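Local coordinates for protein Exo-beta-1,3-glucanase (Streptomyces sp. SirexAA-E, PDB 4PEY) that hydrolyses laminarin and laminarioligosaccharides from their non-reducing ends as an exo-beta-1,3-glucanase of glycoside hydrolase family 55, yielding glucose and laminaribiose, at residues G183-G186 with N191-F194; V350-D355 with N364-Q369; V410-N415 with A467-G472. The protein carries 1 engineered substitution. One frame throughout, in Å; residues are numbered along the deposited sequence. Where two conformers were deposited one is given.

Overall arrangement
Three contacts follow one another along the chain, none enclosing or crossing another. Interaction 1 closes a short loop, with four residues between its segments, that leads from strand 184-185 to strand 191-198 in the first of the two parallel beta-helical parts of the chain. Interaction 2 lies in the second, on the opposite side of the chain's centre; there eight residues separate the two segments in the loop from strand 348-352 to strand 367-375, and the contact joins two faces of the coil through its core. Interaction 3 spans 51 residues, 21 of them in strands, and brings a loop after strand 399-403 to the 3-10 end and short strand at 467-472, near substrate-binding residues. The centres of interactions 1 and 3 are 36 Å apart.

Interaction 1: residues G183-G186 with N191-F194; sequences GGWG and NMTF
Met-192 and Phe-194 both send their side chains to the indole of Trp-185. On the strand 191-194, Met-192 comes first: its CG lies 3.8 Å from NE1 of Trp-185, approaching the ring obliquely, and the two side chains cross at roughly a right angle. The methionine chain then bends at its second torsion (chi2 45°). Thr-193, next along, turns away, and its hydroxyl OG1 donates a 2.8 Å hydrogen bond to OD1 of Asn-191 on its own strand. Phe-194 swings back to the indole and makes the main contact. Its ring stands almost upright on the tryptophan, planes at 85° and centroids 4.7 Å apart, in an edge-to-face (T-shaped) stack with the phenylalanine edge pointing down on the indole. CE2 of Phe-194 sits 3.4 Å above the indole plane, over its centre, and CZ of Phe-194 comes within 3.5 Å of CE2 of Trp-185. The indole reaches this place because CG of Trp-185 is anti to the backbone N (chi1 -168°), and it also meets the ring of Tyr-210. Its NE1 has a weak hydrogen bond to Asn-187 O. The side chain of Met-192 lies about 6 Å from that of substrate-binding Gln-173. With strand 184-185 paired to strand 162-168 and strand 191-198 to strand 174-178, the contact joins consecutive coils of the parallel beta-helix, the fold of this family.

Interaction 2: residues V350-D355 with N364-Q369; sequences VEVGSD and NPTSLQ
Val-352 meets Thr-366 and Leu-368 with its two methyl branches, one for each partner. CG1 of the valine and CG2 of the threonine approach tip to tip at 3.8 Å. The other branch, CG2, lies against the forked end of Leu-368, 4.0 Å from CD1 and 4.1 Å from CD2, as the two side chains slide past each other in opposite directions. No hydrogen bond crosses between the segments; the three residues are buried and meet through methyl groups alone, so the contact is apolar packing. The first torsion of the valine explains the split: CG1 stands anti to the backbone N (chi1 -175°), leaving CG2 anti to the carbonyl carbon and directed to the leucine.

One step outward, OG1 of Thr-366 is anti to the carbonyl carbon (chi1 -77°), and the hydroxyl's bond to the backbone N of Val-332 probably holds the rotation of Thr-366, with CG2 of the threonine facing the valine. Ser-367, between the two partners, turns away, and its OG is hydrogen-bonded to NH2 of Arg-220. Beyond Val-352 the chain leaves its strand at Gly-353, whose carbonyl O is bound by Asn-390 ND2.

Strand 348-352 runs in a parallel sheet between strands 324-326 and 385-389, and Val-352 also touches Thr-394. Across the core, Leu-368 packs on Val-334 of strand 333-335 and Ile-396 of strand 395-397, parallel neighbours of strand 367-375.

Interaction 3: residues V410-N415 with A467-G472; sequences VGWETN and AAIQNG
A loop and a 3-10 end meet at the periphery of the second beta-helical part, near substrate-binding Arg-403: the loop between strands 399-403 and 419-423 sends Trp-412 against Ala-468 and Ile-469. The indole does all the touching from its side. NE1 of Trp-412 lies 4.0 Å from CB of Ala-468, which stands well off the ring plane, whereas Ala-468 O comes to the ring edge, 3.7 Å from CZ2 of Trp-412. Farther round, CH2 meets CG2 of Ile-469 at 3.8 Å, an oblique approach with the two side chains crossing at about a right angle. CG of Trp-412 is anti to the backbone N (chi1 -175°), which throws the ring out from the loop toward the 3-10 turn at Ala-468.

One water in the plane of the indole completes the join. It accepts from Trp-412 NE1 at 3.2 Å and donates to Ala-468 O at 2.9 Å, linking the ring to the turn. A leucine in place of Trp-412 would probably leave this water without its N-H donor and open a gap beside Ala-468 and Ile-469.

Within the same loop, Gly-411 N donates almost straight (176°) to OD1 of Asn-415 at 2.9 Å, the donor lying above the carbonyl plane. Asn-415 O in turn accepts from Arg-403 NE, and the tryptophan side chain also packs on Ala-460 and Pro-464. Such a loop contact, beside Arg-403 of the substrate site, is consistent with the outer wall of the active-site region in this beta-helical family.

Interaction 1: residues G183-G186 with N191-F194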
ATOM      1  N   GLY A 183      -8.402  10.173 -18.708  1.00 13.42           N
ATOM      2  CA  GLY A 183      -9.294  10.693 -19.732  1.00 14.59           C
ATOM      3  C   GLY A 183     -10.728  10.810 -19.250  1.00 16.75           C
ATOM      4  O   GLY A 183     -11.503  11.618 -19.762  1.00 21.39           O
ATOM      5  N   GLY A 184     -11.078   9.993 -18.261  1.00 15.30           N
ATOM      6  CA  GLY A 184     -12.412   9.987 -17.690  1.00 15.79           C
ATOM      7  C   GLY A 184     -12.452   9.083 -16.476  1.00 15.59           C
ATOM      8  O   GLY A 184     -11.538   8.288 -16.250  1.00 15.63           O
ATOM      9  N   TRP A 185     -13.514   9.214 -15.689  1.00 15.70           N
ATOM     10  CA  TRP A 185     -13.715   8.384 -14.512  1.00 14.71           C
ATOM     11  C   TRP A 185     -15.175   7.959 -14.460  1.00 14.87           C
ATOM     12  O   TRP A 185     -16.067   8.801 -14.414  1.00 18.14           O
ATOM     13  CB  TRP A 185     -13.331   9.134 -13.238  1.00 15.56           C
ATOM     14  CG  TRP A 185     -13.256   8.220 -12.067  1.00 15.08           C
ATOM     15  CD1 TRP A 185     -14.284   7.829 -11.259  1.00 14.25           C
ATOM     16  CD2 TRP A 185     -12.084   7.557 -11.581  1.00 13.78           C
ATOM     17  NE1 TRP A 185     -13.824   6.955 -10.298  1.00 14.24           N
ATOM     18  CE2 TRP A 185     -12.476   6.777 -10.470  1.00 14.81           C
ATOM     19  CE3 TRP A 185     -10.739   7.555 -11.970  1.00 13.72           C
ATOM     20  CZ2 TRP A 185     -11.573   5.997  -9.749  1.00 13.07           C
ATOM     21  CZ3 TRP A 185      -9.839   6.779 -11.254  1.00 13.57           C
ATOM     22  CH2 TRP A 185     -10.259   6.014 -10.156  1.00 12.96           C
ATOM     23  N   GLY A 186     -15.415   6.651 -14.451  1.00 14.97           N
ATOM     24  CA  GLY A 186     -16.743   6.118 -14.728  1.00 15.83           C
ATOM     25  C   GLY A 186     -17.784   6.195 -13.623  1.00 17.13           C
ATOM     26  O   GLY A 186     -18.957   6.493 -13.882  1.00 17.80           O
ATOM     27  N   ASN A 191     -16.192   5.265  -1.835  1.00 12.55           N
ATOM     28  CA  ASN A 191     -15.158   6.256  -1.532  1.00 12.02           C
ATOM     29  C   ASN A 191     -14.081   6.299  -2.596  1.00 11.60           C
ATOM     30  O   ASN A 191     -13.098   5.563  -2.508  1.00 11.60           O
ATOM     31  CB  ASN A 191     -14.518   5.962  -0.166  1.00 13.36           C
ATOM     32  CG  ASN A 191     -13.314   6.856   0.136  1.00 11.50           C
ATOM     33  OD1 ASN A 191     -13.184   7.954  -0.405  1.00 13.16           O
ATOM     34  ND2 ASN A 191     -12.417   6.369   0.994  1.00 13.02           N
ATOM     35  N   MET A 192     -14.251   7.119  -3.603  1.00 13.38           N
ATOM     36  CA  MET A 192     -13.223   7.370  -4.580  1.00 12.40           C
ATOM     37  C   MET A 192     -12.544   8.709  -4.323  1.00 10.50           C
ATOM     38  O   MET A 192     -13.160   9.744  -4.395  1.00 12.89           O
ATOM     39  CB  MET A 192     -13.797   7.333  -6.006  1.00 15.96           C
ATOM     40  CG  MET A 192     -14.048   5.966  -6.633  1.00 24.94           C
ATOM     41  SD  MET A 192     -14.870   4.692  -5.605  1.00 26.85           S
ATOM     42  CE  MET A 192     -14.750   3.275  -6.692  1.00 22.24           C
ATOM     43  N   THR A 193     -11.283   8.643  -3.955  1.00 12.05           N
ATOM     44  CA  THR A 193     -10.521   9.826  -3.576  1.00 12.21           C
ATOM     45  C   THR A 193      -9.405  10.110  -4.593  1.00 11.06           C
ATOM     46  O   THR A 193      -8.755   9.185  -5.113  1.00 11.29           O
ATOM     47  CB  THR A 193      -9.934   9.665  -2.143  1.00 12.72           C
ATOM     48  OG1 THR A 193     -11.007   9.592  -1.198  1.00 12.16           O
ATOM     49  CG2 THR A 193      -9.015  10.825  -1.759  1.00 13.18           C
ATOM     50  N   PHE A 194      -9.208  11.395  -4.880  1.00 11.04           N
ATOM     51  CA  PHE A 194      -8.242  11.878  -5.865  1.00 11.78           C
ATOM     52  C   PHE A 194      -7.427  13.016  -5.261  1.00 11.86           C
ATOM     53  O   PHE A 194      -8.003  13.928  -4.663  1.00 12.49           O
ATOM     54  CB  PHE A 194      -8.957  12.399  -7.119  1.00 11.08           C
ATOM     55  CG  PHE A 194     -10.011  11.468  -7.659  1.00 11.94           C
ATOM     56  CD1 PHE A 194     -11.304  11.481  -7.144  1.00 12.98           C
ATOM     57  CD2 PHE A 194      -9.715  10.585  -8.691  1.00 12.68           C
ATOM     58  CE1 PHE A 194     -12.274  10.623  -7.639  1.00 12.54           C
ATOM     59  CE2 PHE A 194     -10.690   9.724  -9.196  1.00 13.07           C
ATOM     60  CZ  PHE A 194     -11.968   9.740  -8.670  1.00 12.75           C
TER

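Interaction 2: residues V350-D355 with N364-Q369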
ATOM      1  N   VAL A 350       7.803  -2.470  12.441  1.00 11.38           N
ATOM      2  CA  VAL A 350       8.534  -1.412  11.743  1.00 12.36           C
ATOM      3  C   VAL A 350       8.548  -0.152  12.603  1.00 12.23           C
ATOM      4  O   VAL A 350       7.490   0.284  13.070  1.00 12.95           O
ATOM      5  CB  VAL A 350       7.896  -1.084  10.370  1.00 12.08           C
ATOM      6  CG1 VAL A 350       8.648   0.051   9.670  1.00 14.12           C
ATOM      7  CG2 VAL A 350       7.827  -2.337   9.483  1.00 13.55           C
ATOM      8  N   GLU A 351       9.737   0.412  12.823  1.00 12.09           N
ATOM      9  CA  GLU A 351       9.876   1.685  13.528  1.00 13.08           C
ATOM     10  C   GLU A 351      10.571   2.701  12.641  1.00 13.18           C
ATOM     11  O   GLU A 351      11.659   2.438  12.133  1.00 15.39           O
ATOM     12  CB  GLU A 351      10.665   1.523  14.832  1.00 15.39           C
ATOM     13  CG  GLU A 351       9.958   0.686  15.872  1.00 17.20           C
ATOM     14  CD  GLU A 351      10.770   0.502  17.148  1.00 20.80           C
ATOM     15  OE1 GLU A 351      11.748   1.254  17.368  1.00 26.29           O
ATOM     16  OE2 GLU A 351      10.420  -0.402  17.937  1.00 21.92           O
ATOM     17  N   VAL A 352       9.935   3.852  12.445  1.00 12.18           N
ATOM     18  CA  VAL A 352      10.543   4.930  11.672  1.00 12.93           C
ATOM     19  C   VAL A 352      10.931   6.038  12.639  1.00 12.35           C
ATOM     20  O   VAL A 352      10.075   6.797  13.110  1.00 12.92           O
ATOM     21  CB  VAL A 352       9.592   5.476  10.581  1.00 12.77           C
ATOM     22  CG1 VAL A 352      10.314   6.512   9.722  1.00 13.94           C
ATOM     23  CG2 VAL A 352       9.072   4.340   9.712  1.00 15.78           C
ATOM     24  N   GLY A 353      12.220   6.119  12.953  1.00 11.84           N
ATOM     25  CA  GLY A 353      12.692   7.049  13.963  1.00 12.88           C
ATOM     26  C   GLY A 353      12.664   6.466  15.366  1.00 14.84           C
ATOM     27  O   GLY A 353      11.987   5.467  15.614  1.00 15.75           O
ATOM     28  N   SER A 354      13.399   7.091  16.283  1.00 16.10           N
ATOM     29  CA  SER A 354      13.439   6.649  17.677  1.00 18.40           C
ATOM     30  C   SER A 354      12.282   7.220  18.494  1.00 18.14           C
ATOM     31  O   SER A 354      11.691   8.230  18.122  1.00 18.71           O
ATOM     32  CB  SER A 354      14.769   7.044  18.329  1.00 18.90           C
ATOM     33  OG  SER A 354      14.871   8.453  18.457  1.00 21.61           O
ATOM     34  N   ASP A 355      11.968   6.578  19.616  1.00 21.09           N
ATOM     35  CA  ASP A 355      10.951   7.094  20.525  1.00 23.34           C
ATOM     36  C   ASP A 355      11.331   8.494  21.027  1.00 23.38           C
ATOM     37  O   ASP A 355      12.416   8.693  21.567  1.00 25.35           O
ATOM     38  CB  ASP A 355      10.762   6.138  21.703  1.00 26.83           C
ATOM     39  CG  ASP A 355       9.604   6.530  22.597  1.00 33.96           C
ATOM     40  OD1 ASP A 355       8.558   6.975  22.074  1.00 36.38           O
ATOM     41  OD2 ASP A 355       9.744   6.394  23.831  1.00 39.30           O
ATOM     42  N   ASN A 364      13.871  16.904   3.125  1.00 13.16           N
ATOM     43  CA  ASN A 364      14.216  15.581   2.612  1.00 13.74           C
ATOM     44  C   ASN A 364      13.689  14.504   3.561  1.00 14.16           C
ATOM     45  O   ASN A 364      14.446  13.936   4.353  1.00 14.61           O
ATOM     46  CB  ASN A 364      15.739  15.462   2.435  1.00 15.47           C
ATOM     47  CG  ASN A 364      16.152  14.189   1.726  1.00 16.67           C
ATOM     48  OD1 ASN A 364      15.347  13.560   1.043  1.00 18.10           O
ATOM     49  ND2 ASN A 364      17.418  13.809   1.875  1.00 18.15           N
ATOM     50  N   PRO A 365      12.376  14.241   3.503  1.00 13.37           N
ATOM     51  CA  PRO A 365      11.775  13.319   4.466  1.00 14.28           C
ATOM     52  C   PRO A 365      12.118  11.866   4.218  1.00 12.27           C
ATOM     53  O   PRO A 365      12.588  11.496   3.141  1.00 12.86           O
ATOM     54  CB  PRO A 365      10.270  13.546   4.277  1.00 17.28           C
ATOM     55  CG  PRO A 365      10.131  14.102   2.911  1.00 17.15           C
ATOM     56  CD  PRO A 365      11.363  14.922   2.678  1.00 13.33           C
ATOM     57  N   THR A 366      11.868  11.042   5.227  1.00 13.43           N
ATOM     58  CA  THR A 366      11.881   9.599   5.044  1.00 12.01           C
ATOM     59  C   THR A 366      10.498   9.162   4.575  1.00 11.34           C
ATOM     60  O   THR A 366       9.485   9.753   4.976  1.00 12.93           O
ATOM     61  CB  THR A 366      12.305   8.894   6.351  1.00 13.81           C
ATOM     62  OG1 THR A 366      13.724   9.032   6.493  1.00 13.99           O
ATOM     63  CG2 THR A 366      11.943   7.400   6.355  1.00 13.78           C
ATOM     64  N   SER A 367      10.457   8.156   3.699  1.00 11.78           N
ATOM     65  CA  SER A 367       9.187   7.638   3.208  1.00 12.16           C
ATOM     66  C   SER A 367       9.095   6.120   3.281  1.00 11.77           C
ATOM     67  O   SER A 367      10.110   5.418   3.185  1.00 13.68           O
ATOM     68  CB  SER A 367       8.945   8.087   1.760  1.00 15.62           C
ATOM     69  OG  SER A 367      10.023   7.713   0.904  1.00 14.30           O
ATOM     70  N   LEU A 368       7.864   5.643   3.476  1.00 12.04           N
ATOM     71  CA  LEU A 368       7.485   4.247   3.282  1.00 11.27           C
ATOM     72  C   LEU A 368       6.548   4.191   2.089  1.00 11.21           C
ATOM     73  O   LEU A 368       5.533   4.887   2.078  1.00 12.32           O
ATOM     74  CB  LEU A 368       6.775   3.668   4.511  1.00 13.01           C
ATOM     75  CG  LEU A 368       7.441   3.733   5.881  1.00 14.36           C
ATOM     76  CD1 LEU A 368       6.544   3.042   6.905  1.00 17.01           C
ATOM     77  CD2 LEU A 368       8.812   3.092   5.851  1.00 17.19           C
ATOM     78  N   GLN A 369       6.882   3.381   1.088  1.00 10.79           N
ATOM     79  CA  GLN A 369       6.057   3.255  -0.116  1.00 10.56           C
ATOM     80  C   GLN A 369       5.872   1.796  -0.500  1.00 10.65           C
ATOM     81  O   GLN A 369       6.854   1.067  -0.596  1.00 11.22           O
ATOM     82  CB  GLN A 369       6.690   4.017  -1.279  1.00 11.68           C
ATOM     83  CG  GLN A 369       6.630   5.511  -1.100  1.00 11.87           C
ATOM     84  CD  GLN A 369       7.375   6.247  -2.184  1.00 12.93           C
ATOM     85  OE1 GLN A 369       8.605   6.162  -2.278  1.00 12.86           O
ATOM     86  NE2 GLN A 369       6.637   6.981  -3.016  1.00 12.51           N
TER

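Interaction 3: residues V410-N415 with A467-G472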
ATOM      1  N   VAL A 410      -4.986 -18.123  12.107  1.00 15.61           N
ATOM      2  CA  VAL A 410      -5.855 -16.974  12.350  1.00 15.72           C
ATOM      3  C   VAL A 410      -6.814 -17.252  13.507  1.00 16.07           C
ATOM      4  O   VAL A 410      -7.392 -18.337  13.603  1.00 18.25           O
ATOM      5  CB  VAL A 410      -6.666 -16.612  11.074  1.00 18.09           C
ATOM      6  CG1 VAL A 410      -7.673 -15.498  11.346  1.00 19.89           C
ATOM      7  CG2 VAL A 410      -5.721 -16.218   9.935  1.00 18.25           C
ATOM      8  N   GLY A 411      -6.970 -16.275  14.393  1.00 14.43           N
ATOM      9  CA  GLY A 411      -7.889 -16.393  15.509  1.00 15.64           C
ATOM     10  C   GLY A 411      -7.749 -15.204  16.434  1.00 14.34           C
ATOM     11  O   GLY A 411      -6.695 -14.570  16.471  1.00 12.74           O
ATOM     12  N   TRP A 412      -8.801 -14.918  17.198  1.00 15.60           N
ATOM     13  CA  TRP A 412      -8.836 -13.752  18.074  1.00 15.13           C
ATOM     14  C   TRP A 412      -7.595 -13.682  18.973  1.00 14.69           C
ATOM     15  O   TRP A 412      -7.068 -12.605  19.248  1.00 17.45           O
ATOM     16  CB  TRP A 412     -10.115 -13.771  18.917  1.00 13.98           C
ATOM     17  CG  TRP A 412     -10.306 -12.545  19.765  1.00 14.02           C
ATOM     18  CD1 TRP A 412     -10.327 -12.489  21.130  1.00 14.64           C
ATOM     19  CD2 TRP A 412     -10.501 -11.200  19.308  1.00 13.38           C
ATOM     20  NE1 TRP A 412     -10.524 -11.203  21.550  1.00 15.68           N
ATOM     21  CE2 TRP A 412     -10.626 -10.386  20.456  1.00 14.19           C
ATOM     22  CE3 TRP A 412     -10.582 -10.606  18.044  1.00 14.62           C
ATOM     23  CZ2 TRP A 412     -10.829  -9.005  20.379  1.00 14.38           C
ATOM     24  CZ3 TRP A 412     -10.787  -9.229  17.967  1.00 13.94           C
ATOM     25  CH2 TRP A 412     -10.910  -8.447  19.129  1.00 14.45           C
ATOM     26  N   GLU A 413      -7.121 -14.839  19.416  1.00 16.04           N
ATOM     27  CA  GLU A 413      -5.866 -14.856  20.149  0.53 16.50           C
ATOM     28  C   GLU A 413      -4.720 -15.413  19.300  1.00 16.55           C
ATOM     29  O   GLU A 413      -3.597 -14.940  19.418  1.00 14.84           O
ATOM     30  CB  GLU A 413      -6.017 -15.637  21.459  0.53 19.32           C
ATOM     31  CG  GLU A 413      -6.731 -14.833  22.560  0.53 21.48           C
ATOM     32  CD  GLU A 413      -6.173 -13.410  22.725  0.53 23.19           C
ATOM     33  OE1 GLU A 413      -5.046 -13.251  23.255  0.53 21.61           O
ATOM     34  OE2 GLU A 413      -6.866 -12.444  22.320  0.53 23.60           O
ATOM     35  N   THR A 414      -5.002 -16.358  18.408  1.00 15.82           N
ATOM     36  CA  THR A 414      -3.956 -16.999  17.600  1.00 16.05           C
ATOM     37  C   THR A 414      -3.117 -16.014  16.777  1.00 14.39           C
ATOM     38  O   THR A 414      -1.883 -16.131  16.747  1.00 16.28           O
ATOM     39  CB  THR A 414      -4.566 -18.063  16.670  1.00 16.66           C
ATOM     40  OG1 THR A 414      -5.263 -19.028  17.470  1.00 20.23           O
ATOM     41  CG2 THR A 414      -3.485 -18.774  15.855  1.00 17.98           C
ATOM     42  N   ASN A 415      -3.755 -15.041  16.130  1.00 13.26           N
ATOM     43  CA  ASN A 415      -2.973 -13.983  15.490  1.00 12.10           C
ATOM     44  C   ASN A 415      -3.356 -12.599  16.017  1.00 11.67           C
ATOM     45  O   ASN A 415      -3.511 -11.638  15.260  1.00 12.45           O
ATOM     46  CB  ASN A 415      -3.065 -14.044  13.943  1.00 11.90           C
ATOM     47  CG  ASN A 415      -4.414 -13.601  13.375  1.00 13.57           C
ATOM     48  OD1 ASN A 415      -5.466 -13.840  13.959  1.00 13.23           O
ATOM     49  ND2 ASN A 415      -4.375 -12.981  12.187  1.00 13.46           N
ATOM     50  N   ALA A 467     -17.796  -7.559  25.111  1.00 16.65           N
ATOM     51  CA  ALA A 467     -16.798  -7.342  26.157  1.00 17.17           C
ATOM     52  C   ALA A 467     -15.371  -7.369  25.620  1.00 18.22           C
ATOM     53  O   ALA A 467     -14.489  -6.682  26.147  1.00 19.22           O
ATOM     54  CB  ALA A 467     -16.956  -8.383  27.248  1.00 19.61           C
ATOM     55  N   ALA A 468     -15.149  -8.164  24.578  1.00 17.40           N
ATOM     56  CA  ALA A 468     -13.809  -8.365  24.030  1.00 17.28           C
ATOM     57  C   ALA A 468     -13.242  -7.099  23.403  1.00 18.30           C
ATOM     58  O   ALA A 468     -12.030  -6.978  23.243  1.00 19.21           O
ATOM     59  CB  ALA A 468     -13.824  -9.493  23.008  1.00 19.17           C
ATOM     60  N   ILE A 469     -14.113  -6.162  23.035  1.00 17.20           N
ATOM     61  CA  ILE A 469     -13.639  -4.919  22.435  1.00 17.98           C
ATOM     62  C   ILE A 469     -14.069  -3.696  23.248  1.00 16.95           C
ATOM     63  O   ILE A 469     -14.071  -2.578  22.746  1.00 16.95           O
ATOM     64  CB  ILE A 469     -14.116  -4.770  20.963  1.00 17.48           C
ATOM     65  CG1 ILE A 469     -15.649  -4.803  20.852  1.00 17.16           C
ATOM     66  CG2 ILE A 469     -13.456  -5.837  20.086  1.00 17.29           C
ATOM     67  CD1 ILE A 469     -16.169  -4.535  19.440  1.00 17.52           C
ATOM     68  N   GLN A 470     -14.421  -3.903  24.513  1.00 17.10           N
ATOM     69  CA  GLN A 470     -14.783  -2.770  25.362  1.00 17.99           C
ATOM     70  C   GLN A 470     -13.559  -1.879  25.578  1.00 18.92           C
ATOM     71  O   GLN A 470     -12.464  -2.362  25.865  1.00 21.03           O
ATOM     72  CB  GLN A 470     -15.357  -3.238  26.699  1.00 19.45           C
ATOM     73  CG  GLN A 470     -15.971  -2.110  27.533  1.00 20.35           C
ATOM     74  CD  GLN A 470     -17.287  -1.578  26.958  1.00 23.12           C
ATOM     75  OE1 GLN A 470     -18.035  -2.302  26.290  1.00 24.52           O
ATOM     76  NE2 GLN A 470     -17.577  -0.311  27.229  1.00 22.96           N
ATOM     77  N   ASN A 471     -13.768  -0.576  25.420  1.00 18.34           N
ATOM     78  CA  ASN A 471     -12.706   0.420  25.420  1.00 19.39           C
ATOM     79  C   ASN A 471     -13.052   1.512  26.426  1.00 19.34           C
ATOM     80  O   ASN A 471     -13.504   2.589  26.051  1.00 19.08           O
ATOM     81  CB  ASN A 471     -12.547   0.984  24.002  1.00 17.99           C
ATOM     82  CG  ASN A 471     -11.565   2.144  23.915  1.00 19.00           C
ATOM     83  OD1 ASN A 471     -10.700   2.324  24.774  1.00 21.04           O
ATOM     84  ND2 ASN A 471     -11.701   2.941  22.857  1.00 19.64           N
ATOM     85  N   GLY A 472     -12.861   1.231  27.710  1.00 22.88           N
ATOM     86  CA  GLY A 472     -13.337   2.143  28.735  1.00 22.91           C
ATOM     87  C   GLY A 472     -14.855   2.190  28.665  1.00 25.23           C
ATOM     88  O   GLY A 472     -15.507   1.151  28.765  1.00 25.11           O
TER
HETATM   89  O   HOH W   1     -10.224  -9.151  24.001  1.00 27.38           O